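Local coordinates for protein decapping nuclease RAI1 (Scheffersomyces stipitis, PDB 5BTO) that removes NAD caps from RNA, also hydrolyses triphosphorylated and m7G-capped 5' ends, needs a divalent metal, and binds and stimulates the exoribonuclease RAT1, at residues I66-G71 against E186-L191; K96-H101 against S392-W397; P125-D130 against K275-W280. All blocks are in the same frame, centred on the assembly; numbering follows the deposited sequence.

Interaction 1 of 3, residues I66-G71 against E186-L191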
loop_
_atom_site.group_PDB
_atom_site.type_symbol
_atom_site.label_atom_id
_atom_site.label_comp_id
_atom_site.label_asym_id
_atom_site.label_seq_id
_atom_site.Cartn_x
_atom_site.Cartn_y
_atom_site.Cartn_z
ATOM N N ILE A 66 0.547 -1.679 49.206
ATOM C CA ILE A 66 1.560 -2.369 48.415
ATOM C C ILE A 66 2.378 -1.386 47.585
ATOM O O ILE A 66 1.853 -0.720 46.692
ATOM C CB ILE A 66 0.938 -3.420 47.485
ATOM C CG1 ILE A 66 0.216 -4.494 48.303
ATOM C CG2 ILE A 66 2.010 -4.035 46.603
ATOM C CD1 ILE A 66 -0.526 -5.508 47.454
ATOM N N ASP A 67 3.669 -1.318 47.883
ATOM C CA ASP A 67 4.566 -0.334 47.286
ATOM C C ASP A 67 5.378 -0.996 46.177
ATOM O O ASP A 67 6.259 -1.816 46.441
ATOM C CB ASP A 67 5.489 0.242 48.372
ATOM C CG ASP A 67 6.384 1.358 47.859
ATOM O OD1 ASP A 67 6.503 1.509 46.626
ATOM O OD2 ASP A 67 6.975 2.078 48.692
ATOM N N LEU A 68 5.079 -0.640 44.932
ATOM C CA LEU A 68 5.704 -1.301 43.788
ATOM C C LEU A 68 7.108 -0.800 43.462
ATOM O O LEU A 68 7.756 -1.327 42.565
ATOM C CB LEU A 68 4.810 -1.216 42.547
ATOM C CG LEU A 68 3.477 -1.958 42.628
ATOM C CD1 LEU A 68 2.677 -1.722 41.367
ATOM C CD2 LEU A 68 3.696 -3.447 42.859
ATOM N N GLN A 69 7.586 0.214 44.173
ATOM C CA GLN A 69 8.986 0.596 44.022
ATOM C C GLN A 69 9.821 0.064 45.183
ATOM O O GLN A 69 11.024 0.307 45.252
ATOM C CB GLN A 69 9.156 2.112 43.877
ATOM C CG GLN A 69 8.842 2.907 45.133
ATOM C CD GLN A 69 9.349 4.334 45.054
ATOM O OE1 GLN A 69 10.419 4.590 44.506
ATOM N NE2 GLN A 69 8.580 5.271 45.595
ATOM N N ALA A 70 9.182 -0.672 46.089
ATOM C CA ALA A 70 9.885 -1.218 47.247
ATOM C C ALA A 70 10.848 -2.329 46.836
ATOM O O ALA A 70 10.529 -3.162 45.985
ATOM C CB ALA A 70 8.897 -1.724 48.289
ATOM N N GLY A 71 12.026 -2.337 47.449
ATOM C CA GLY A 71 13.040 -3.322 47.126
ATOM C C GLY A 71 13.816 -2.972 45.870
ATOM O O GLY A 71 14.636 -3.758 45.398
ATOM N N GLU A 186 4.806 -8.347 39.156
ATOM C CA GLU A 186 4.785 -9.778 38.871
ATOM C C GLU A 186 5.170 -10.563 40.116
ATOM O O GLU A 186 4.542 -11.569 40.450
ATOM C CB GLU A 186 5.724 -10.124 37.721
ATOM C CG GLU A 186 5.328 -9.516 36.393
ATOM C CD GLU A 186 6.162 -10.050 35.251
ATOM O OE1 GLU A 186 7.081 -9.337 34.789
ATOM O OE2 GLU A 186 5.900 -11.192 34.819
ATOM N N ALA A 187 6.199 -10.087 40.807
ATOM C CA ALA A 187 6.716 -10.774 41.983
ATOM C C ALA A 187 5.686 -10.865 43.107
ATOM O O ALA A 187 5.523 -11.919 43.720
ATOM C CB ALA A 187 7.981 -10.092 42.477
ATOM N N ILE A 188 4.994 -9.763 43.379
ATOM C CA ILE A 188 4.048 -9.737 44.487
ATOM C C ILE A 188 2.694 -10.335 44.118
ATOM O O ILE A 188 1.885 -10.632 44.996
ATOM C CB ILE A 188 3.890 -8.309 45.091
ATOM C CG1 ILE A 188 3.229 -7.348 44.102
ATOM C CG2 ILE A 188 5.240 -7.769 45.525
ATOM C CD1 ILE A 188 1.717 -7.310 44.179
ATOM N N ALA A 189 2.460 -10.532 42.821
ATOM C CA ALA A 189 1.168 -11.021 42.343
ATOM C C ALA A 189 1.196 -12.487 41.923
ATOM O O ALA A 189 0.211 -12.995 41.379
ATOM C CB ALA A 189 0.658 -10.149 41.185
ATOM N N THR A 190 2.317 -13.164 42.164
ATOM C CA THR A 190 2.426 -14.587 41.829
ATOM C C THR A 190 3.096 -15.426 42.914
ATOM O O THR A 190 3.720 -14.903 43.837
ATOM C CB THR A 190 3.249 -14.816 40.539
ATOM O OG1 THR A 190 4.604 -14.414 40.770
ATOM C CG2 THR A 190 2.666 -14.040 39.354
ATOM N N LEU A 191 2.961 -16.740 42.773
ATOM C CA LEU A 191 3.689 -17.711 43.585
ATOM C C LEU A 191 4.530 -18.575 42.656
ATOM O O LEU A 191 4.166 -18.767 41.499
ATOM C CB LEU A 191 2.721 -18.587 44.374
ATOM C CG LEU A 191 1.926 -17.897 45.479
ATOM C CD1 LEU A 191 0.833 -18.803 46.016
ATOM C CD2 LEU A 191 2.859 -17.465 46.591
#

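Interaction 2 of 3, residues K96-H101 against S392-W397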
loop_
_atom_site.group_PDB
_atom_site.type_symbol
_atom_site.label_atom_id
_atom_site.label_comp_id
_atom_site.label_asym_id
_atom_site.label_seq_id
_atom_site.Cartn_x
_atom_site.Cartn_y
_atom_site.Cartn_z
ATOM N N LYS A 96 15.089 -29.917 19.684
ATOM C CA LYS A 96 14.699 -30.928 20.667
ATOM C C LYS A 96 13.272 -31.387 20.407
ATOM O O LYS A 96 12.966 -32.580 20.448
ATOM C CB LYS A 96 14.853 -30.353 22.067
ATOM C CG LYS A 96 14.536 -31.327 23.206
ATOM C CD LYS A 96 14.757 -30.627 24.533
ATOM C CE LYS A 96 14.473 -31.553 25.719
ATOM N NZ LYS A 96 15.345 -32.769 25.687
ATOM N N TYR A 97 12.387 -30.434 20.135
ATOM C CA TYR A 97 11.011 -30.777 19.808
ATOM C C TYR A 97 10.901 -31.662 18.557
ATOM O O TYR A 97 10.175 -32.665 18.551
ATOM C CB TYR A 97 10.154 -29.507 19.657
ATOM C CG TYR A 97 8.796 -29.802 19.070
ATOM C CD1 TYR A 97 7.776 -30.300 19.865
ATOM C CD2 TYR A 97 8.545 -29.620 17.711
ATOM C CE1 TYR A 97 6.544 -30.592 19.343
ATOM C CE2 TYR A 97 7.302 -29.914 17.174
ATOM C CZ TYR A 97 6.307 -30.406 18.003
ATOM O OH TYR A 97 5.065 -30.710 17.501
ATOM N N GLU A 98 11.618 -31.305 17.496
ATOM C CA GLU A 98 11.519 -32.062 16.260
ATOM C C GLU A 98 12.013 -33.495 16.449
ATOM O O GLU A 98 11.385 -34.446 15.985
ATOM C CB GLU A 98 12.243 -31.335 15.118
ATOM C CG GLU A 98 11.577 -29.987 14.831
ATOM C CD GLU A 98 12.241 -29.188 13.724
ATOM O OE1 GLU A 98 13.418 -29.457 13.395
ATOM O OE2 GLU A 98 11.565 -28.273 13.197
ATOM N N GLN A 99 13.121 -33.631 17.164
ATOM C CA GLN A 99 13.698 -34.948 17.475
ATOM C C GLN A 99 12.797 -35.820 18.348
ATOM O O GLN A 99 12.676 -37.028 18.125
ATOM C CB GLN A 99 15.022 -34.755 18.197
ATOM C CG GLN A 99 16.125 -34.222 17.307
ATOM C CD GLN A 99 17.321 -33.750 18.096
ATOM O OE1 GLN A 99 17.247 -33.581 19.314
ATOM N NE2 GLN A 99 18.440 -33.541 17.410
ATOM N N GLU A 100 12.184 -35.213 19.359
ATOM C CA GLU A 100 11.530 -36.001 20.410
ATOM C C GLU A 100 10.011 -36.114 20.307
ATOM O O GLU A 100 9.420 -37.071 20.827
ATOM C CB GLU A 100 11.943 -35.479 21.788
ATOM C CG GLU A 100 13.442 -35.628 22.034
ATOM C CD GLU A 100 13.912 -34.983 23.318
ATOM O OE1 GLU A 100 13.060 -34.586 24.136
ATOM O OE2 GLU A 100 15.143 -34.884 23.510
ATOM N N HIS A 101 9.379 -35.157 19.635
ATOM C CA HIS A 101 7.926 -35.130 19.591
ATOM C C HIS A 101 7.339 -35.011 18.192
ATOM O O HIS A 101 6.134 -35.184 18.009
ATOM C CB HIS A 101 7.389 -34.032 20.519
ATOM C CG HIS A 101 7.778 -34.236 21.950
ATOM N ND1 HIS A 101 7.237 -35.238 22.724
ATOM C CD2 HIS A 101 8.688 -33.605 22.731
ATOM C CE1 HIS A 101 7.779 -35.204 23.928
ATOM N NE2 HIS A 101 8.665 -34.223 23.958
ATOM N N SER A 392 24.983 -24.052 14.004
ATOM C CA SER A 392 25.534 -25.245 13.366
ATOM C C SER A 392 24.759 -26.492 13.788
ATOM O O SER A 392 24.523 -27.387 12.979
ATOM C CB SER A 392 27.031 -25.394 13.657
ATOM O OG SER A 392 27.289 -25.493 15.047
ATOM N N GLU A 393 24.346 -26.534 15.051
ATOM C CA GLU A 393 23.593 -27.675 15.558
ATOM C C GLU A 393 22.256 -27.818 14.831
ATOM O O GLU A 393 21.846 -28.918 14.469
ATOM C CB GLU A 393 23.365 -27.543 17.072
ATOM C CG GLU A 393 24.628 -27.689 17.922
ATOM C CD GLU A 393 25.508 -26.438 17.936
ATOM O OE1 GLU A 393 25.072 -25.367 17.449
ATOM O OE2 GLU A 393 26.647 -26.538 18.449
ATOM N N PHE A 394 21.568 -26.700 14.614
ATOM C CA PHE A 394 20.275 -26.761 13.958
ATOM C C PHE A 394 20.417 -27.184 12.494
ATOM O O PHE A 394 19.651 -28.010 12.002
ATOM C CB PHE A 394 19.575 -25.402 14.076
ATOM C CG PHE A 394 18.259 -25.327 13.364
ATOM C CD1 PHE A 394 17.144 -25.996 13.855
ATOM C CD2 PHE A 394 18.124 -24.548 12.221
ATOM C CE1 PHE A 394 15.929 -25.915 13.202
ATOM C CE2 PHE A 394 16.916 -24.459 11.565
ATOM C CZ PHE A 394 15.817 -25.131 12.046
ATOM N N LYS A 395 21.393 -26.618 11.793
ATOM C CA LYS A 395 21.584 -26.959 10.388
ATOM C C LYS A 395 21.950 -28.430 10.217
ATOM O O LYS A 395 21.436 -29.108 9.330
ATOM C CB LYS A 395 22.650 -26.067 9.748
ATOM C CG LYS A 395 22.217 -24.597 9.674
ATOM C CD LYS A 395 23.208 -23.742 8.913
ATOM C CE LYS A 395 24.512 -23.560 9.679
ATOM N NZ LYS A 395 25.538 -22.875 8.820
ATOM N N GLN A 396 22.828 -28.917 11.081
ATOM C CA GLN A 396 23.232 -30.319 11.011
ATOM C C GLN A 396 22.022 -31.224 11.221
ATOM O O GLN A 396 21.839 -32.217 10.512
ATOM C CB GLN A 396 24.324 -30.620 12.038
ATOM C CG GLN A 396 24.955 -31.988 11.889
ATOM C CD GLN A 396 26.061 -32.212 12.893
ATOM O OE1 GLN A 396 25.876 -32.909 13.890
ATOM N NE2 GLN A 396 27.220 -31.619 12.639
ATOM N N TRP A 397 21.184 -30.867 12.190
ATOM C CA TRP A 397 19.965 -31.622 12.425
ATOM C C TRP A 397 19.075 -31.634 11.189
ATOM O O TRP A 397 18.669 -32.690 10.729
ATOM C CB TRP A 397 19.201 -31.083 13.647
ATOM C CG TRP A 397 17.753 -31.461 13.674
ATOM C CD1 TRP A 397 16.678 -30.609 13.621
ATOM C CD2 TRP A 397 17.210 -32.784 13.756
ATOM N NE1 TRP A 397 15.509 -31.323 13.658
ATOM C CE2 TRP A 397 15.805 -32.660 13.743
ATOM C CE3 TRP A 397 17.775 -34.062 13.838
ATOM C CZ2 TRP A 397 14.958 -33.760 13.813
ATOM C CZ3 TRP A 397 16.930 -35.155 13.905
ATOM C CH2 TRP A 397 15.536 -34.998 13.897
#

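Interaction 3 of 3, residues P125-D130 against K275-W280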
loop_
_atom_site.group_PDB
_atom_site.type_symbol
_atom_site.label_atom_id
_atom_site.label_comp_id
_atom_site.label_asym_id
_atom_site.label_seq_id
_atom_site.Cartn_x
_atom_site.Cartn_y
_atom_site.Cartn_z
ATOM N N PRO A 125 0.630 0.428 12.353
ATOM C CA PRO A 125 -0.212 1.517 11.833
ATOM C C PRO A 125 -0.489 2.618 12.858
ATOM O O PRO A 125 -0.792 3.754 12.464
ATOM C CB PRO A 125 -1.520 0.810 11.482
ATOM C CG PRO A 125 -1.111 -0.598 11.178
ATOM C CD PRO A 125 0.022 -0.896 12.127
ATOM N N TYR A 126 -0.410 2.283 14.146
ATOM C CA TYR A 126 -0.755 3.243 15.200
ATOM C C TYR A 126 0.475 3.631 16.013
ATOM O O TYR A 126 0.377 4.258 17.074
ATOM C CB TYR A 126 -1.903 2.704 16.070
ATOM C CG TYR A 126 -3.096 2.386 15.197
ATOM C CD1 TYR A 126 -3.746 3.400 14.484
ATOM C CD2 TYR A 126 -3.531 1.078 15.015
ATOM C CE1 TYR A 126 -4.817 3.116 13.650
ATOM C CE2 TYR A 126 -4.605 0.794 14.183
ATOM C CZ TYR A 126 -5.239 1.817 13.504
ATOM O OH TYR A 126 -6.302 1.536 12.673
ATOM N N ASN A 127 1.637 3.291 15.466
ATOM C CA ASN A 127 2.921 3.602 16.080
ATOM C C ASN A 127 3.933 4.020 15.023
ATOM O O ASN A 127 5.014 3.434 14.907
ATOM C CB ASN A 127 3.422 2.396 16.871
ATOM C CG ASN A 127 2.613 2.173 18.128
ATOM O OD1 ASN A 127 2.815 2.865 19.122
ATOM N ND2 ASN A 127 1.659 1.250 18.075
ATOM N N LEU A 128 3.580 5.046 14.260
ATOM C CA LEU A 128 4.345 5.378 13.057
ATOM C C LEU A 128 5.690 6.047 13.332
ATOM O O LEU A 128 6.459 6.304 12.407
ATOM C CB LEU A 128 3.509 6.228 12.092
ATOM C CG LEU A 128 2.261 5.533 11.537
ATOM C CD1 LEU A 128 1.316 6.534 10.888
ATOM C CD2 LEU A 128 2.653 4.438 10.559
ATOM N N ASN A 129 5.980 6.332 14.595
ATOM C CA ASN A 129 7.265 6.923 14.946
ATOM C C ASN A 129 8.291 5.888 15.392
ATOM O O ASN A 129 9.443 6.234 15.643
ATOM C CB ASN A 129 7.092 7.982 16.034
ATOM C CG ASN A 129 6.207 9.121 15.589
ATOM O OD1 ASN A 129 6.318 9.606 14.459
ATOM N ND2 ASN A 129 5.304 9.546 16.465
ATOM N N ASP A 130 7.871 4.626 15.490
ATOM C CA ASP A 130 8.750 3.561 15.968
ATOM C C ASP A 130 9.366 2.802 14.798
ATOM O O ASP A 130 8.644 2.256 13.966
ATOM C CB ASP A 130 7.988 2.567 16.859
ATOM C CG ASP A 130 7.455 3.200 18.137
ATOM O OD1 ASP A 130 7.961 4.269 18.549
ATOM O OD2 ASP A 130 6.533 2.608 18.745
ATOM N N LYS A 275 -0.820 1.460 25.465
ATOM C CA LYS A 275 -0.268 0.273 26.112
ATOM C C LYS A 275 -1.241 -0.887 25.988
ATOM O O LYS A 275 -0.844 -2.027 25.735
ATOM C CB LYS A 275 0.024 0.542 27.596
ATOM C CG LYS A 275 1.129 1.565 27.860
ATOM C CD LYS A 275 1.315 1.793 29.362
ATOM C CE LYS A 275 2.283 2.928 29.647
ATOM N NZ LYS A 275 2.448 3.129 31.113
ATOM N N LEU A 276 -2.519 -0.597 26.190
ATOM C CA LEU A 276 -3.548 -1.627 26.153
ATOM C C LEU A 276 -3.641 -2.239 24.756
ATOM O O LEU A 276 -3.816 -3.453 24.617
ATOM C CB LEU A 276 -4.903 -1.048 26.597
ATOM C CG LEU A 276 -6.070 -2.028 26.767
ATOM C CD1 LEU A 276 -5.777 -3.043 27.876
ATOM C CD2 LEU A 276 -7.357 -1.271 27.084
ATOM N N PHE A 277 -3.510 -1.405 23.720
ATOM C CA PHE A 277 -3.492 -1.916 22.352
ATOM C C PHE A 277 -2.292 -2.843 22.128
ATOM O O PHE A 277 -2.435 -3.917 21.547
ATOM C CB PHE A 277 -3.442 -0.750 21.354
ATOM C CG PHE A 277 -3.208 -1.181 19.919
ATOM C CD1 PHE A 277 -4.103 -2.017 19.282
ATOM C CD2 PHE A 277 -2.110 -0.711 19.223
ATOM C CE1 PHE A 277 -3.896 -2.412 17.960
ATOM C CE2 PHE A 277 -1.886 -1.089 17.903
ATOM C CZ PHE A 277 -2.786 -1.942 17.269
ATOM N N LYS A 278 -1.107 -2.427 22.576
ATOM C CA LYS A 278 0.067 -3.296 22.456
ATOM C C LYS A 278 -0.120 -4.610 23.222
ATOM O O LYS A 278 0.264 -5.672 22.751
ATOM C CB LYS A 278 1.349 -2.584 22.886
ATOM C CG LYS A 278 1.875 -1.600 21.828
ATOM C CD LYS A 278 3.242 -1.034 22.209
ATOM C CE LYS A 278 3.725 0.026 21.212
ATOM N NZ LYS A 278 3.187 1.396 21.513
ATOM N N THR A 279 -0.708 -4.529 24.412
ATOM C CA THR A 279 -0.989 -5.734 25.174
ATOM C C THR A 279 -1.977 -6.642 24.437
ATOM O O THR A 279 -1.794 -7.860 24.388
ATOM C CB THR A 279 -1.517 -5.399 26.580
ATOM O OG1 THR A 279 -0.491 -4.729 27.315
ATOM C CG2 THR A 279 -1.941 -6.689 27.340
ATOM N N TRP A 280 -3.031 -6.062 23.874
ATOM C CA TRP A 280 -3.959 -6.850 23.070
ATOM C C TRP A 280 -3.195 -7.563 21.938
ATOM O O TRP A 280 -3.383 -8.761 21.682
ATOM C CB TRP A 280 -5.082 -5.976 22.474
ATOM C CG TRP A 280 -5.837 -6.754 21.448
ATOM C CD1 TRP A 280 -6.801 -7.699 21.676
ATOM C CD2 TRP A 280 -5.620 -6.737 20.027
ATOM N NE1 TRP A 280 -7.212 -8.252 20.485
ATOM C CE2 TRP A 280 -6.503 -7.679 19.461
ATOM C CE3 TRP A 280 -4.775 -6.005 19.186
ATOM C CZ2 TRP A 280 -6.568 -7.902 18.086
ATOM C CZ3 TRP A 280 -4.835 -6.234 17.820
ATOM C CH2 TRP A 280 -5.730 -7.170 17.285
HETATM O O HOH W 1 0.317 1.348 20.854
#

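Interaction 1 of 3, residues I66-G71 against E186-L191
I188 holds CG1 between its backbone N and carbonyl carbon (chi1 67°), while I66 sets CG2 anti to its own backbone N (chi1 -62°, measured to CG1); these two settings bring the side chains together tip to tip. The contact joins the loop at I66 and the type I beta turn that follows it (D67 to A70) to the C-terminal end of helix 169-188 in this PD-(D/E)XK nuclease fold. I66 CG2 lies 4.1 Å from I188 CD1, and L68 CD2 lies 4.1 Å from I188 CG1, the L68 side chain crossing that of I188 at about a right angle. With only 102 Å² buried, this is a light hydrophobic touch in which one isoleucine serves two partners. The turn has its own support: D67 OD1 accepts from Q69 N at 3.0 Å, an Asx turn, and A70 N reaches D67 O at 3.2 Å. L68 is buried and also packs on S181, K184 and F185 of the same helix, while backbone bonds of I66 with L302, at the start of strand 302-309, and of L68 with F300, just before it, tie the loop to that edge of the four-stranded sheet. E186, two residues before I188, is a divalent-metal ligand, but its side chain stays clear of the turn. A189 leaves helical geometry, and just after it T190 OG1 donates to E186 O at 2.9 Å.

Interaction 2 of 3, residues K96-H101 against S392-W397
W397 lays the six-membered ring of its indole under Q99 and turns its pyrrole N-H to E98, so one aromatic side chain carries most of this helix-helix contact. The C-terminal part of helix 87-101 meets helix 392-400 in the PD-(D/E)XK nuclease fold; the axes of segments 96-101 and 392-397 run 37° apart and approach no closer than 11.6 Å, a spacing bridged by side chains. The tight part is the indole, packed against E98 and Q99 CG. W397 NE1 donates to E98 OE1 at 2.8 Å with an N-H...O angle of 151°, and the oxygen lies almost in the ring plane, using its anti lone pair. The carboxylate itself is turned obliquely to the ring. Over one face comes Q99 CG, 3.5 Å from the centroid of the six-membered ring and 10° off its normal, a CH-pi contact; the Q99 amide stands nearly upright to the indole, with NE2 3.7 Å from W397 CE3. W397 reaches across because CG is anti to its backbone N. E98 is buried and its charge has further partners: OE1 forms a salt bridge with R398, and OE2 accepts from V107 N. With W397 replaced by an alanine, E98 OE1 would probably lose its indole N-H donor and a gap open beside Q99 CG. The loose side begins at Q99, which sits at the exposed margin; beyond it K96 and E100 make their own salt bridge, K96 NZ to E100 OE2 at 3.0 Å, without touching helix 392-400. Apart from both, F394 is a buried neighbour, packed on L91, L94 and T95 of the first helix; its approach here is marginal, F394 CE1 lying 4.3 Å from E98 OE1.

Interaction 3 of 3, residues P125-D130 against K275-W280
N127 OD1 accepts from K278 NZ at 2.8 Å; K278 holds this carbonyl with weaker help from K274 of the same helix, 266-286, whose hydrogen bond to the oxygen is weak. The K278 bond is not directed at a lone pair: the donor stands above the carbonyl plane, 45° out of it. The lysine chain runs extended as far as CE and then bends at its last torsion (chi4 85°), which turns NZ onto the amide. A water closes the group by accepting from K278 NZ at 2.9 Å and from N127 ND2 at 3.1 Å. ND2 also donates to A123 O, so both ends of the buried amide have partners and its rotation is probably fixed. D130 OD2, 4.5 Å from K278 NZ, is beyond a salt bridge but is likely to lend the ammonium group some electrostatic support. The cluster places K278 close to the substrate-binding residues Q282 and K258.

Beside this polar cluster lies an aromatic one. Y126 and F277 form an offset edge-to-face pair, the tyrosine edge toward the phenylalanine face, with centroids 5.7 Å apart and planes at 79°. Y126 CD2 makes the touch, 3.8 Å from F277 CZ. The F277 ring is carried across to the loop by a CG anti to its backbone N. P125 CB covers one face of the Y126 ring, over its centre.

The loop segment 125-130, with its type I turn from N127 to D130, links helix 115-123 to strand 132-139 of the large mixed sheet. It is thereby joined to helix 266-286, while A336 of helix 333-350 and I317 of helix 313-318 pack on F277.

The three contacts share no atoms. Interactions 1 and 3 lie nearest one another, with centres 26 Å apart and nearest atoms about 11 Å apart, and both lie near the active site. Segment 186-191 carries the metal ligand E186, which takes no part in the contact of interaction 1, and its I188 side chain is about 9 Å from that of the metal-site residue L257. In interaction 3 the K278 side chain is about 5 Å from that of Q282 and about 7 Å from that of K258, both substrate-binding residues. Interaction 2 lies away from the annotated sites, 39 Å between centres from interaction 1 and 35 Å from interaction 3, across the chain's centre from the latter.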